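Local structure of oligopeptide-binding protein appA (Bacillus subtilis, 1XOC) at residues 451-456 with 471-476; 443-448 with 478-483. The protein binds oligopeptides for the App ABC transporter, which carries tetra- and pentapeptides and can replace the Opp system in sporulation and competence. All coordinates share one frame; numbering follows the deposited sequence.

Contact 1. Residues 451-456 with 471-476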
loop_
_atom_site.group_PDB
_atom_site.type_symbol
_atom_site.label_atom_id
_atom_site.label_comp_id
_atom_site.label_asym_id
_atom_site.label_seq_id
_atom_site.Cartn_x
_atom_site.Cartn_y
_atom_site.Cartn_z
ATOM N N ASP A 451 -13.640 -9.312 -14.604
ATOM C CA ASP A 451 -12.363 -9.989 -14.890
ATOM C C ASP A 451 -11.945 -9.731 -16.332
ATOM O O ASP A 451 -10.827 -9.318 -16.609
ATOM C CB ASP A 451 -12.491 -11.507 -14.714
ATOM C CG ASP A 451 -12.374 -11.967 -13.267
ATOM O OD1 ASP A 451 -12.017 -11.152 -12.390
ATOM O OD2 ASP A 451 -12.617 -13.180 -13.037
ATOM N N LYS A 452 -12.869 -9.990 -17.247
ATOM C CA LYS A 452 -12.618 -9.801 -18.659
ATOM C C LYS A 452 -12.243 -8.358 -19.011
ATOM O O LYS A 452 -11.337 -8.121 -19.794
ATOM C CB LYS A 452 -13.847 -10.223 -19.464
ATOM C CG LYS A 452 -13.618 -10.112 -20.967
ATOM C CD LYS A 452 -14.609 -10.904 -21.811
ATOM C CE LYS A 452 -13.990 -11.341 -23.150
ATOM N NZ LYS A 452 -13.109 -10.315 -23.780
ATOM N N LEU A 453 -12.982 -7.401 -18.474
ATOM C CA LEU A 453 -12.706 -5.987 -18.730
ATOM C C LEU A 453 -11.310 -5.558 -18.258
ATOM O O LEU A 453 -10.596 -4.857 -18.972
ATOM C CB LEU A 453 -13.766 -5.106 -18.063
ATOM C CG LEU A 453 -15.177 -5.153 -18.645
ATOM C CD1 LEU A 453 -16.169 -4.516 -17.702
ATOM C CD2 LEU A 453 -15.223 -4.468 -19.998
ATOM N N MET A 454 -10.948 -5.972 -17.047
ATOM C CA MET A 454 -9.627 -5.691 -16.469
ATOM C C MET A 454 -8.481 -6.320 -17.255
ATOM O O MET A 454 -7.450 -5.687 -17.480
ATOM C CB MET A 454 -9.593 -6.162 -15.010
ATOM C CG MET A 454 -10.419 -5.275 -14.078
ATOM S SD MET A 454 -10.304 -5.675 -12.313
ATOM C CE MET A 454 -11.430 -7.055 -12.171
ATOM N N LYS A 455 -8.662 -7.571 -17.662
ATOM C CA LYS A 455 -7.696 -8.263 -18.500
ATOM C C LYS A 455 -7.544 -7.567 -19.861
ATOM O O LYS A 455 -6.423 -7.284 -20.301
ATOM C CB LYS A 455 -8.137 -9.717 -18.690
ATOM C CG LYS A 455 -7.152 -10.620 -19.431
ATOM C CD LYS A 455 -7.883 -11.851 -19.984
ATOM C CE LYS A 455 -6.995 -12.728 -20.847
ATOM N NZ LYS A 455 -7.753 -13.870 -21.461
ATOM N N ASP A 456 -8.670 -7.291 -20.523
ATOM C CA ASP A 456 -8.647 -6.665 -21.854
ATOM C C ASP A 456 -8.108 -5.234 -21.795
ATOM O O ASP A 456 -7.470 -4.772 -22.735
ATOM C CB ASP A 456 -10.040 -6.682 -22.513
ATOM C CG ASP A 456 -10.527 -8.103 -22.876
ATOM O OD1 ASP A 456 -9.749 -9.093 -22.850
ATOM O OD2 ASP A 456 -11.726 -8.225 -23.194
ATOM N N GLU A 471 -14.218 3.247 -17.056
ATOM C CA GLU A 471 -15.523 3.645 -16.503
ATOM C C GLU A 471 -16.426 2.419 -16.237
ATOM O O GLU A 471 -17.103 2.340 -15.212
ATOM C CB GLU A 471 -16.238 4.620 -17.440
ATOM C CG GLU A 471 -15.593 5.994 -17.524
ATOM C CD GLU A 471 -16.210 6.895 -18.604
ATOM O OE1 GLU A 471 -17.195 6.488 -19.281
ATOM O OE2 GLU A 471 -15.696 8.026 -18.789
ATOM N N GLN A 472 -16.423 1.463 -17.162
ATOM C CA GLN A 472 -17.195 0.238 -17.000
ATOM C C GLN A 472 -16.717 -0.612 -15.838
ATOM O O GLN A 472 -17.516 -1.244 -15.173
ATOM C CB GLN A 472 -17.123 -0.616 -18.259
ATOM C CG GLN A 472 -17.727 0.013 -19.469
ATOM C CD GLN A 472 -17.681 -0.921 -20.655
ATOM O OE1 GLN A 472 -18.199 -2.040 -20.593
ATOM N NE2 GLN A 472 -17.058 -0.475 -21.745
ATOM N N ILE A 473 -15.410 -0.664 -15.621
ATOM C CA ILE A 473 -14.844 -1.458 -14.523
ATOM C C ILE A 473 -15.253 -0.841 -13.185
ATOM O O ILE A 473 -15.708 -1.539 -12.284
ATOM C CB ILE A 473 -13.313 -1.569 -14.648
ATOM C CG1 ILE A 473 -12.949 -2.446 -15.837
ATOM C CG2 ILE A 473 -12.708 -2.178 -13.390
ATOM C CD1 ILE A 473 -11.490 -2.308 -16.323
ATOM N N TYR A 474 -15.100 0.470 -13.064
ATOM C CA TYR A 474 -15.574 1.184 -11.883
ATOM C C TYR A 474 -17.055 0.952 -11.599
ATOM O O TYR A 474 -17.435 0.742 -10.453
ATOM C CB TYR A 474 -15.317 2.674 -12.055
ATOM C CG TYR A 474 -13.863 3.056 -12.064
ATOM C CD1 TYR A 474 -13.414 4.075 -12.881
ATOM C CD2 TYR A 474 -12.937 2.439 -11.215
ATOM C CE1 TYR A 474 -12.096 4.449 -12.883
ATOM C CE2 TYR A 474 -11.614 2.806 -11.216
ATOM C CZ TYR A 474 -11.212 3.823 -12.033
ATOM O OH TYR A 474 -9.915 4.196 -12.053
ATOM N N GLN A 475 -17.898 0.996 -12.630
ATOM C CA GLN A 475 -19.314 0.692 -12.450
ATOM C C GLN A 475 -19.535 -0.677 -11.830
ATOM O O GLN A 475 -20.345 -0.822 -10.932
ATOM C CB GLN A 475 -20.078 0.757 -13.778
ATOM C CG GLN A 475 -20.350 2.160 -14.264
ATOM C CD GLN A 475 -21.376 2.912 -13.442
ATOM O OE1 GLN A 475 -21.516 4.125 -13.592
ATOM N NE2 GLN A 475 -22.102 2.206 -12.576
ATOM N N LYS A 476 -18.854 -1.688 -12.351
ATOM C CA LYS A 476 -19.047 -3.054 -11.867
ATOM C C LYS A 476 -18.557 -3.209 -10.428
ATOM O O LYS A 476 -19.237 -3.815 -9.611
ATOM C CB LYS A 476 -18.371 -4.072 -12.783
ATOM C CG LYS A 476 -19.067 -4.190 -14.138
ATOM C CD LYS A 476 -18.752 -5.502 -14.849
ATOM C CE LYS A 476 -19.590 -5.670 -16.113
ATOM N NZ LYS A 476 -21.052 -5.866 -15.846
#

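Contact 2. Residues 443-448 with 478-483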
loop_
_atom_site.group_PDB
_atom_site.type_symbol
_atom_site.label_atom_id
_atom_site.label_comp_id
_atom_site.label_asym_id
_atom_site.label_seq_id
_atom_site.Cartn_x
_atom_site.Cartn_y
_atom_site.Cartn_z
ATOM N N VAL A 443 -10.355 -10.523 -0.299
ATOM C CA VAL A 443 -11.790 -10.679 0.033
ATOM C C VAL A 443 -12.541 -11.683 -0.849
ATOM O O VAL A 443 -13.769 -11.837 -0.724
ATOM C CB VAL A 443 -12.542 -9.314 0.024
ATOM C CG1 VAL A 443 -12.018 -8.387 1.137
ATOM C CG2 VAL A 443 -12.454 -8.643 -1.363
ATOM N N TRP A 444 -11.821 -12.358 -1.750
ATOM C CA TRP A 444 -12.426 -13.393 -2.583
ATOM C C TRP A 444 -13.531 -12.882 -3.503
ATOM O O TRP A 444 -14.543 -13.549 -3.731
ATOM C CB TRP A 444 -12.916 -14.549 -1.707
ATOM C CG TRP A 444 -11.796 -15.341 -1.161
ATOM C CD1 TRP A 444 -10.809 -14.909 -0.308
ATOM C CD2 TRP A 444 -11.496 -16.686 -1.477
ATOM N NE1 TRP A 444 -9.932 -15.934 -0.048
ATOM C CE2 TRP A 444 -10.324 -17.036 -0.764
ATOM C CE3 TRP A 444 -12.112 -17.650 -2.295
ATOM C CZ2 TRP A 444 -9.753 -18.307 -0.845
ATOM C CZ3 TRP A 444 -11.543 -18.920 -2.377
ATOM C CH2 TRP A 444 -10.371 -19.233 -1.656
ATOM N N TYR A 445 -13.289 -11.715 -4.076
ATOM C CA TYR A 445 -14.193 -11.117 -5.037
ATOM C C TYR A 445 -14.012 -11.703 -6.432
ATOM O O TYR A 445 -12.911 -11.801 -6.942
ATOM C CB TYR A 445 -13.933 -9.610 -5.093
ATOM C CG TYR A 445 -14.715 -8.903 -6.164
ATOM C CD1 TYR A 445 -16.082 -8.849 -6.119
ATOM C CD2 TYR A 445 -14.070 -8.278 -7.221
ATOM C CE1 TYR A 445 -16.803 -8.181 -7.106
ATOM C CE2 TYR A 445 -14.767 -7.593 -8.186
ATOM C CZ TYR A 445 -16.131 -7.543 -8.124
ATOM O OH TYR A 445 -16.816 -6.873 -9.106
ATOM N N LYS A 446 -15.121 -12.088 -7.061
ATOM C CA LYS A 446 -15.100 -12.534 -8.448
ATOM C C LYS A 446 -16.318 -12.067 -9.224
ATOM O O LYS A 446 -17.445 -12.473 -8.925
ATOM C CB LYS A 446 -15.038 -14.053 -8.533
ATOM C CG LYS A 446 -15.262 -14.555 -9.960
ATOM C CD LYS A 446 -14.699 -15.930 -10.175
ATOM C CE LYS A 446 -14.732 -16.297 -11.638
ATOM N NZ LYS A 446 -14.199 -17.662 -11.861
ATOM N N ASN A 447 -16.089 -11.249 -10.247
ATOM C CA ASN A 447 -17.125 -10.924 -11.213
ATOM C C ASN A 447 -16.502 -11.247 -12.556
ATOM O O ASN A 447 -15.580 -10.571 -12.975
ATOM C CB ASN A 447 -17.541 -9.446 -11.091
ATOM C CG ASN A 447 -18.493 -9.005 -12.168
ATOM O OD1 ASN A 447 -18.462 -9.519 -13.276
ATOM N ND2 ASN A 447 -19.360 -8.044 -11.848
ATOM N N ALA A 448 -16.987 -12.295 -13.220
ATOM C CA ALA A 448 -16.375 -12.751 -14.444
ATOM C C ALA A 448 -16.379 -11.672 -15.532
ATOM O O ALA A 448 -15.470 -11.610 -16.348
ATOM C CB ALA A 448 -17.077 -14.009 -14.944
ATOM N N ALA A 478 -18.219 -0.793 -8.164
ATOM C CA ALA A 478 -19.174 -0.033 -7.352
ATOM C C ALA A 478 -20.480 -0.795 -7.136
ATOM O O ALA A 478 -20.946 -0.925 -6.012
ATOM C CB ALA A 478 -19.439 1.321 -7.970
ATOM N N GLU A 479 -21.064 -1.328 -8.199
ATOM C CA GLU A 479 -22.305 -2.096 -8.064
ATOM C C GLU A 479 -22.129 -3.288 -7.114
ATOM O O GLU A 479 -23.002 -3.579 -6.301
ATOM C CB GLU A 479 -22.802 -2.573 -9.438
ATOM C CG GLU A 479 -23.923 -3.640 -9.397
ATOM C CD GLU A 479 -25.271 -3.136 -8.852
ATOM O OE1 GLU A 479 -25.409 -1.914 -8.606
ATOM O OE2 GLU A 479 -26.204 -3.968 -8.689
ATOM N N ASP A 480 -21.002 -3.983 -7.226
ATOM C CA ASP A 480 -20.789 -5.221 -6.474
ATOM C C ASP A 480 -20.392 -5.021 -5.008
ATOM O O ASP A 480 -20.568 -5.922 -4.192
ATOM C CB ASP A 480 -19.740 -6.089 -7.196
ATOM C CG ASP A 480 -20.232 -6.600 -8.541
ATOM O OD1 ASP A 480 -21.458 -6.540 -8.810
ATOM O OD2 ASP A 480 -19.394 -7.084 -9.333
ATOM N N GLN A 481 -19.886 -3.841 -4.661
ATOM C CA GLN A 481 -19.500 -3.528 -3.296
ATOM C C GLN A 481 -18.658 -4.647 -2.666
ATOM O O GLN A 481 -18.986 -5.130 -1.580
ATOM C CB GLN A 481 -20.722 -3.238 -2.423
ATOM C CG GLN A 481 -21.474 -1.961 -2.811
ATOM C CD GLN A 481 -20.698 -0.701 -2.480
ATOM O OE1 GLN A 481 -20.580 -0.339 -1.302
ATOM N NE2 GLN A 481 -20.201 -0.007 -3.507
ATOM N N PRO A 482 -17.534 -5.024 -3.310
ATOM C CA PRO A 482 -16.669 -5.994 -2.646
ATOM C C PRO A 482 -16.088 -5.395 -1.354
ATOM O O PRO A 482 -15.762 -6.126 -0.403
ATOM C CB PRO A 482 -15.586 -6.247 -3.680
ATOM C CG PRO A 482 -15.563 -4.993 -4.534
ATOM C CD PRO A 482 -16.982 -4.571 -4.604
ATOM N N TYR A 483 -15.967 -4.069 -1.352
ATOM C CA TYR A 483 -15.658 -3.275 -0.178
ATOM C C TYR A 483 -16.788 -2.270 0.037
ATOM O O TYR A 483 -17.491 -1.913 -0.913
ATOM C CB TYR A 483 -14.412 -2.399 -0.387
ATOM C CG TYR A 483 -13.078 -3.034 -0.738
ATOM C CD1 TYR A 483 -12.794 -4.369 -0.522
ATOM C CD2 TYR A 483 -12.063 -2.247 -1.288
ATOM C CE1 TYR A 483 -11.536 -4.899 -0.813
ATOM C CE2 TYR A 483 -10.796 -2.772 -1.586
ATOM C CZ TYR A 483 -10.533 -4.077 -1.346
ATOM O OH TYR A 483 -9.281 -4.564 -1.664
#

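Contact 1. Residues 451-456 with 471-476
Leu453 and Ile473 lie at the heart of an apolar helix-helix contact, the packing face of an alpha-alpha hairpin formed by helices 448-457 and 463-480 of this family 5 solute-binding protein. The segments run nearly antiparallel, at 149°, with their axes 9.7 Å apart at closest approach. The tightest meeting is Leu453 CB against Ile473 CG1, at 3.6 Å. The two methyls of Leu453 part company beyond this point: CD1 lies against the aliphatic end of Lys476, 3.9 Å from its CE, while CD2 meets Gln472 OE1. In both pairs the side chains cross at about a right angle, the leucine meeting methylenes of Lys476 on one branch and the Gln472 amide oxygen on the other. Ile473 has CG1 beside its backbone N (chi1 -70°), and the chain continues to a methyl, CD1, that presses on the opposing backbone, 3.8 Å from Met454 N and equally near Leu453 O. Met454 adds the more buried side of the patch, where its CG touches both CD1 and CG2 of Ile473. The ammonium end of Lys476 turns to another partner: NZ is hydrogen-bonded to Glu449 OE1, one turn before Leu453 on helix 448-457, and a bound zinc ion lies about 4 Å from the nearest atom of this lysine side chain. On helix 448-457 itself, Lys452 and Asp456 form a salt bridge one turn apart, with Lys452 NZ 2.6 Å from Asp456 OD2 on the syn lone pair of that oxygen.

Contact 2. Residues 443-448 with 478-483
Asp480 OD2 is gripped by two donors from segment 443-448, Tyr445 and Asn447. Tyr445 OH donates a hydrogen bond to OD2 over 2.6 Å, on the anti lone pair; OD2 sits at the edge of the Tyr445 ring, near its plane, with the carboxylate turned 57° from the ring. Asn447 ND2 takes the syn lone pair at 2.7 Å; its N-H points almost straight at the oxygen (176°), which lies in the amide plane. The other end of that amide, Asn447 OD1, accepts the backbone N-H of Ala450, making Asn447 the N-cap of helix 448-457. The Tyr445 ring, swung out with CG anti to the backbone N (chi1 174°), carries Pro482 on one face, a CH-pi contact with CB 4.0 Å from the ring centroid. Farther along, Val443 CG2 meets Tyr483 CE1 at 3.9 Å, while Tyr483 OH is bonded to Trp419. A phenylalanine in place of Tyr445 would probably leave Asp480 OD2 without the donor on its anti lone pair, Asn447 ND2 being its remaining partner across the contact. Two neutral donors on one buried oxygen would be expected to stabilise the carboxylate's negative charge, fixing the last turn of helix 463-480 to the capped start of helix 448-457.

In the fold
Following the chain from the N terminus, the loop 443-448 after helix 428-431 supplies the first half of contact 2, and helix 448-457 then carries the first half of contact 1. The chain turns back into helix 463-480, which closes contact 1 after 14 intervening residues; its last turn and the residues just after it close contact 2 after 29. Contact 1 is thus nested inside the loop closed by contact 2. Their centres lie 11 Å apart, and they touch where Lys476 CD packs 4.0 Å from Asn447 ND2. Together they join the two helices to each other and the loop before them to the C-terminal end of helix 463-480 and the start of strand 483-496 in the large mixed sheet.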